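Local coordinates for protein gamma-glutamyltranspeptidase (Ggt) (Helicobacter pylori 26695, PDB 5BPK) that probably cleaves the gamma-glutamyl bond of glutathione and related compounds and transfers the glutamyl group to water or an acceptor, as an Ntn-hydrolase, at residues B[168-173]-B[177-182]; B[76-81]-B[86-91]. One frame throughout, in Å; residues are numbered along the deposited sequence.

Interaction 1 of 2, residues B[168-173]-B[177-182]; sequences QVLPKT and VFYGST. With EDO (1,2-ethanediol), chain S.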
loop_
_atom_site.group_PDB
_atom_site.type_symbol
_atom_site.label_atom_id
_atom_site.label_comp_id
_atom_site.label_asym_id
_atom_site.label_seq_id
_atom_site.Cartn_x
_atom_site.Cartn_y
_atom_site.Cartn_z
ATOM N N GLN B 168 -17.505 -4.352 -3.132
ATOM C CA GLN B 168 -18.268 -5.461 -2.597
ATOM C C GLN B 168 -19.047 -6.107 -3.739
ATOM O O GLN B 168 -19.656 -5.415 -4.567
ATOM C CB GLN B 168 -19.210 -5.000 -1.481
ATOM C CG GLN B 168 -20.017 -6.113 -0.833
ATOM C CD GLN B 168 -20.983 -5.613 0.219
ATOM O OE1 GLN B 168 -21.750 -4.681 -0.021
ATOM N NE2 GLN B 168 -20.969 -6.244 1.380
ATOM N N VAL B 169 -19.044 -7.438 -3.762
ATOM C CA VAL B 169 -19.732 -8.191 -4.808
ATOM C C VAL B 169 -20.793 -9.072 -4.152
ATOM O O VAL B 169 -20.507 -9.816 -3.202
ATOM C CB VAL B 169 -18.766 -9.050 -5.636
ATOM C CG1 VAL B 169 -19.505 -9.759 -6.752
ATOM C CG2 VAL B 169 -17.648 -8.194 -6.205
ATOM N N LEU B 170 -22.016 -8.980 -4.668
ATOM C CA LEU B 170 -23.140 -9.767 -4.150
ATOM C C LEU B 170 -23.836 -10.501 -5.286
ATOM O O LEU B 170 -23.921 -9.987 -6.414
ATOM C CB LEU B 170 -24.139 -8.874 -3.403
ATOM C CG LEU B 170 -23.568 -8.025 -2.261
ATOM C CD1 LEU B 170 -24.610 -7.023 -1.785
ATOM C CD2 LEU B 170 -23.085 -8.905 -1.111
ATOM N N PRO B 171 -24.332 -11.715 -4.998
ATOM C CA PRO B 171 -24.990 -12.503 -6.028
ATOM C C PRO B 171 -26.377 -11.975 -6.365
ATOM O O PRO B 171 -27.050 -11.391 -5.511
ATOM C CB PRO B 171 -25.104 -13.881 -5.381
ATOM C CG PRO B 171 -25.236 -13.592 -3.928
ATOM C CD PRO B 171 -24.368 -12.388 -3.684
ATOM N N LYS B 172 -26.774 -12.156 -7.619
ATOM C CA LYS B 172 -28.175 -12.019 -8.011
ATOM C C LYS B 172 -28.515 -13.185 -8.939
ATOM O O LYS B 172 -27.642 -14.005 -9.246
ATOM C CB LYS B 172 -28.447 -10.644 -8.641
ATOM C CG LYS B 172 -27.758 -10.354 -9.969
ATOM C CD LYS B 172 -27.911 -8.872 -10.342
ATOM C CE LYS B 172 -27.866 -8.624 -11.851
ATOM N NZ LYS B 172 -26.516 -8.834 -12.451
ATOM N N THR B 173 -29.780 -13.286 -9.351
ATOM C CA THR B 173 -30.239 -14.412 -10.175
ATOM C C THR B 173 -29.353 -14.590 -11.403
ATOM O O THR B 173 -28.801 -15.666 -11.628
ATOM C CB THR B 173 -31.711 -14.230 -10.626
ATOM N N VAL B 177 -23.986 -8.241 -8.657
ATOM C CA VAL B 177 -23.960 -6.794 -8.545
ATOM C C VAL B 177 -22.660 -6.379 -7.862
ATOM O O VAL B 177 -22.237 -6.991 -6.882
ATOM C CB VAL B 177 -25.178 -6.221 -7.781
ATOM C CG1 VAL B 177 -25.277 -6.794 -6.378
ATOM C CG2 VAL B 177 -25.109 -4.698 -7.751
ATOM N N PHE B 178 -22.035 -5.345 -8.410
ATOM C CA PHE B 178 -20.793 -4.794 -7.896
ATOM C C PHE B 178 -21.057 -3.425 -7.285
ATOM O O PHE B 178 -21.585 -2.539 -7.956
ATOM C CB PHE B 178 -19.785 -4.646 -9.029
ATOM C CG PHE B 178 -19.476 -5.931 -9.729
ATOM C CD1 PHE B 178 -20.336 -6.425 -10.703
ATOM C CD2 PHE B 178 -18.327 -6.648 -9.433
ATOM C CE1 PHE B 178 -20.069 -7.618 -11.359
ATOM C CE2 PHE B 178 -18.053 -7.844 -10.092
ATOM C CZ PHE B 178 -18.929 -8.329 -11.055
ATOM N N TYR B 179 -20.684 -3.273 -6.015
ATOM C CA TYR B 179 -20.792 -2.009 -5.296
ATOM C C TYR B 179 -19.395 -1.517 -4.966
ATOM O O TYR B 179 -18.549 -2.287 -4.519
ATOM C CB TYR B 179 -21.594 -2.174 -4.004
ATOM C CG TYR B 179 -23.052 -2.465 -4.232
ATOM C CD1 TYR B 179 -23.882 -1.505 -4.799
ATOM C CD2 TYR B 179 -23.603 -3.683 -3.877
ATOM C CE1 TYR B 179 -25.224 -1.755 -5.013
ATOM C CE2 TYR B 179 -24.954 -3.944 -4.088
ATOM C CZ TYR B 179 -25.753 -2.976 -4.652
ATOM O OH TYR B 179 -27.094 -3.242 -4.864
ATOM N N GLY B 180 -19.150 -0.234 -5.201
ATOM C CA GLY B 180 -17.842 0.343 -4.967
ATOM C C GLY B 180 -17.856 1.587 -4.116
ATOM O O GLY B 180 -18.851 2.298 -4.034
ATOM N N SER B 181 -16.722 1.850 -3.483
ATOM C CA SER B 181 -16.529 3.096 -2.785
ATOM C C SER B 181 -15.094 3.573 -2.912
ATOM O O SER B 181 -14.138 2.800 -2.731
ATOM C CB SER B 181 -16.918 2.977 -1.309
ATOM O OG SER B 181 -16.912 4.261 -0.684
ATOM N N THR B 182 -14.971 4.854 -3.236
ATOM C CA THR B 182 -13.756 5.607 -3.019
ATOM C C THR B 182 -13.787 6.118 -1.571
ATOM O O THR B 182 -14.722 5.842 -0.811
ATOM C CB THR B 182 -13.629 6.761 -4.016
ATOM O OG1 THR B 182 -14.776 7.600 -3.916
ATOM C CG2 THR B 182 -13.520 6.229 -5.445
HETATM C C1 EDO S . -19.189 6.945 -2.072
HETATM O O1 EDO S . -18.151 6.718 -1.092
HETATM C C2 EDO S . -19.011 5.979 -3.235
HETATM O O2 EDO S . -17.724 6.131 -3.839
#
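Q168 pairs with Y179 within an antiparallel beta hairpin, strands 166-171 and 176-181, at one edge of the four-stranded sheet within this chain. Q168 N donates to Y179 O at 2.7 Å, and Y179 N donates back to Q168 O. Next comes the non-hydrogen-bonded pair V169 and F178, on the other face. The two side chains run side by side in the same direction; V169 CG2 approaches F178 CD2 to 3.6 Å, while CG1 lies over one face of the ring. L170 returns to the face of Q168 and closes a second hydrogen-bonded pair with V177, L170 N meeting V177 O at 3.0 Å and V177 N donating to L170 O. With CG of L170 opposite its carbonyl carbon (chi1 -55°), the side chain crosses Y179 at about a right angle, and CD1 meets the ring edge 3.9 Å from Y179 CE2. V177 CG2 lies over one face of that same ring, displaced toward the rim. Beyond P171, the amine of K172 bonds to the carbonyl oxygens of K174 and S176. F178, Y179 and G180 pair with a strand of the other chain, which continues the sheet. Where strand 176-181 ends, an ethanediol, probably from the crystallisation liquor, bridges S181 and T182: its O1 donates to S181 OG at 2.8 Å, and T182 N donates to its O2.

Interaction 2 of 2, residues B[76-81]-B[86-91]; sequences PTIVLK and FLVVGS
A classic beta bulge interrupts the pairing of 76-81 with 86-91: F86 and L87 both face V79, and their amides converge on the single carbonyl oxygen V79 O. F86 N lies 2.8 Å from V79 O, in the carbonyl plane, whereas L87 N approaches the same oxygen at 3.0 Å, tilted 26° from that plane. F86 takes up the extra residue with a helix-like psi (-51°), and its CB sits 3.3 Å from V79 O. With CG anti to the backbone N, chi1 177°, the F86 ring runs alongside V79, whose CG1 comes to the ring edge. Past the bulge the antiparallel hairpin is regular. V79 and L87 lie side by side, CB to CB at 3.9 Å, and V79 N donates to L87 O. I78 and V88 form the non-hydrogen-bonded pair, their side chains on the opposite face with I78 CG1 4.3 Å from V88 CG1. Between the strands, I78 CA makes a CA-H...O contact of 3.3 Å with L87 O. T77 and V89 close the series with two backbone bonds, and T77 CB rests 3.9 Å from V89 CG1. Helix 96-109 covers the face of T77, F86 and V89, while strands 2-8 and 13-19 pack on V88. T77 to L80 also pair with a strand of the other chain, and T77 OG1 bonds to S75 O and to S278 OG of the other chain. Backbone hydrogen bonding framed by aliphatic and aromatic carbon implies a largely apolar, buried hairpin in which V79 O, accepting from two amides, probably helps hold the bulge.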
loop_
_atom_site.group_PDB
_atom_site.type_symbol
_atom_site.label_atom_id
_atom_site.label_comp_id
_atom_site.label_asym_id
_atom_site.label_seq_id
_atom_site.Cartn_x
_atom_site.Cartn_y
_atom_site.Cartn_z
ATOM N N PRO B 76 -3.013 -5.307 0.555
ATOM C CA PRO B 76 -4.055 -5.548 -0.442
ATOM C C PRO B 76 -4.732 -6.858 -0.100
ATOM O O PRO B 76 -4.054 -7.848 0.194
ATOM C CB PRO B 76 -3.294 -5.613 -1.762
ATOM C CG PRO B 76 -1.890 -6.024 -1.381
ATOM C CD PRO B 76 -1.657 -5.397 -0.020
ATOM N N THR B 77 -6.058 -6.843 -0.073
ATOM C CA THR B 77 -6.840 -7.933 0.498
ATOM C C THR B 77 -8.070 -8.243 -0.338
ATOM O O THR B 77 -8.721 -7.347 -0.893
ATOM C CB THR B 77 -7.249 -7.584 1.951
ATOM O OG1 THR B 77 -6.061 -7.346 2.726
ATOM C CG2 THR B 77 -8.070 -8.700 2.619
ATOM N N ILE B 78 -8.396 -9.527 -0.378
ATOM C CA ILE B 78 -9.640 -10.015 -0.947
ATOM C C ILE B 78 -10.316 -10.879 0.120
ATOM O O ILE B 78 -9.674 -11.744 0.724
ATOM C CB ILE B 78 -9.403 -10.826 -2.238
ATOM C CG1 ILE B 78 -8.800 -9.926 -3.320
ATOM C CG2 ILE B 78 -10.701 -11.464 -2.712
ATOM C CD1 ILE B 78 -8.322 -10.672 -4.556
ATOM N N VAL B 79 -11.597 -10.626 0.361
ATOM C CA VAL B 79 -12.388 -11.445 1.268
ATOM C C VAL B 79 -13.334 -12.278 0.418
ATOM O O VAL B 79 -13.970 -11.754 -0.502
ATOM C CB VAL B 79 -13.180 -10.596 2.283
ATOM C CG1 VAL B 79 -13.962 -11.480 3.253
ATOM C CG2 VAL B 79 -12.234 -9.685 3.064
ATOM N N LEU B 80 -13.404 -13.571 0.724
ATOM C CA LEU B 80 -14.266 -14.506 -0.001
ATOM C C LEU B 80 -15.386 -14.998 0.884
ATOM O O LEU B 80 -15.220 -15.151 2.091
ATOM C CB LEU B 80 -13.466 -15.718 -0.500
ATOM C CG LEU B 80 -12.203 -15.400 -1.302
ATOM C CD1 LEU B 80 -11.394 -16.683 -1.555
ATOM C CD2 LEU B 80 -12.542 -14.699 -2.612
ATOM N N LYS B 81 -16.522 -15.270 0.248
ATOM C CA LYS B 81 -17.664 -15.898 0.894
ATOM C C LYS B 81 -17.997 -17.107 0.034
ATOM O O LYS B 81 -18.312 -16.956 -1.140
ATOM C CB LYS B 81 -18.829 -14.911 0.963
ATOM C CG LYS B 81 -20.113 -15.471 1.586
ATOM C CD LYS B 81 -21.203 -14.408 1.595
ATOM C CE LYS B 81 -22.485 -14.900 2.252
ATOM N NZ LYS B 81 -23.531 -13.830 2.289
ATOM N N PHE B 86 -16.155 -11.463 -2.296
ATOM C CA PHE B 86 -17.086 -10.693 -1.469
ATOM C C PHE B 86 -16.598 -9.246 -1.305
ATOM O O PHE B 86 -17.367 -8.306 -1.514
ATOM C CB PHE B 86 -17.275 -11.390 -0.110
ATOM C CG PHE B 86 -18.170 -10.647 0.850
ATOM C CD1 PHE B 86 -19.507 -10.430 0.551
ATOM C CD2 PHE B 86 -17.685 -10.198 2.076
ATOM C CE1 PHE B 86 -20.341 -9.761 1.446
ATOM C CE2 PHE B 86 -18.504 -9.524 2.972
ATOM C CZ PHE B 86 -19.839 -9.304 2.655
ATOM N N LEU B 87 -15.335 -9.073 -0.910
ATOM C CA LEU B 87 -14.719 -7.745 -0.814
ATOM C C LEU B 87 -13.352 -7.693 -1.480
ATOM O O LEU B 87 -12.592 -8.657 -1.425
ATOM C CB LEU B 87 -14.548 -7.324 0.651
ATOM C CG LEU B 87 -15.810 -7.196 1.511
ATOM C CD1 LEU B 87 -15.455 -7.065 3.003
ATOM C CD2 LEU B 87 -16.666 -6.006 1.045
ATOM N N VAL B 88 -13.054 -6.557 -2.109
ATOM C CA VAL B 88 -11.720 -6.229 -2.602
ATOM C C VAL B 88 -11.354 -4.908 -1.936
ATOM O O VAL B 88 -12.053 -3.905 -2.095
ATOM C CB VAL B 88 -11.686 -6.111 -4.140
ATOM C CG1 VAL B 88 -10.227 -6.056 -4.650
ATOM C CG2 VAL B 88 -12.454 -7.268 -4.778
ATOM N N VAL B 89 -10.287 -4.911 -1.148
ATOM C CA VAL B 89 -10.002 -3.776 -0.288
ATOM C C VAL B 89 -8.502 -3.577 -0.061
ATOM O O VAL B 89 -7.716 -4.512 -0.120
ATOM C CB VAL B 89 -10.765 -3.928 1.047
ATOM C CG1 VAL B 89 -10.294 -5.152 1.790
ATOM C CG2 VAL B 89 -10.678 -2.668 1.898
ATOM N N GLY B 90 -8.127 -2.331 0.182
ATOM C CA GLY B 90 -6.755 -1.965 0.498
ATOM C C GLY B 90 -6.670 -0.467 0.699
ATOM O O GLY B 90 -7.660 0.249 0.493
ATOM N N SER B 91 -5.495 -0.000 1.120
ATOM C CA SER B 91 -5.274 1.404 1.421
ATOM C C SER B 91 -3.800 1.731 1.506
ATOM O O SER B 91 -2.990 0.850 1.812
ATOM C CB SER B 91 -5.893 1.743 2.786
ATOM O OG SER B 91 -5.777 3.119 3.105
#

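Overall arrangement
Interaction 2 comes first along the chain and interaction 1 follows it, in series, with centres 12 Å apart. Each is a hairpin, and together they make one antiparallel four-stranded sheet in the order 77-81, 84-89, 166-171, 176-181. The two middle strands join them: V169 N lies 2.9 Å from F86 O, a probable hydrogen bond, and the side chains of Q168 and L170 pack on the F86 ring. Both outer strands are extended by strands of the other chain, so the sheet is continuous across the interface. Layered with helix 96-109 and strands 2-8 and 13-19, it fits the Ntn-hydrolase sandwich; the side chain of P76 is about 9 Å from the bound ligand, (2S)-amino[(5S)-4,5-dihydro-1,2-oxazol-5-yl]acetic acid.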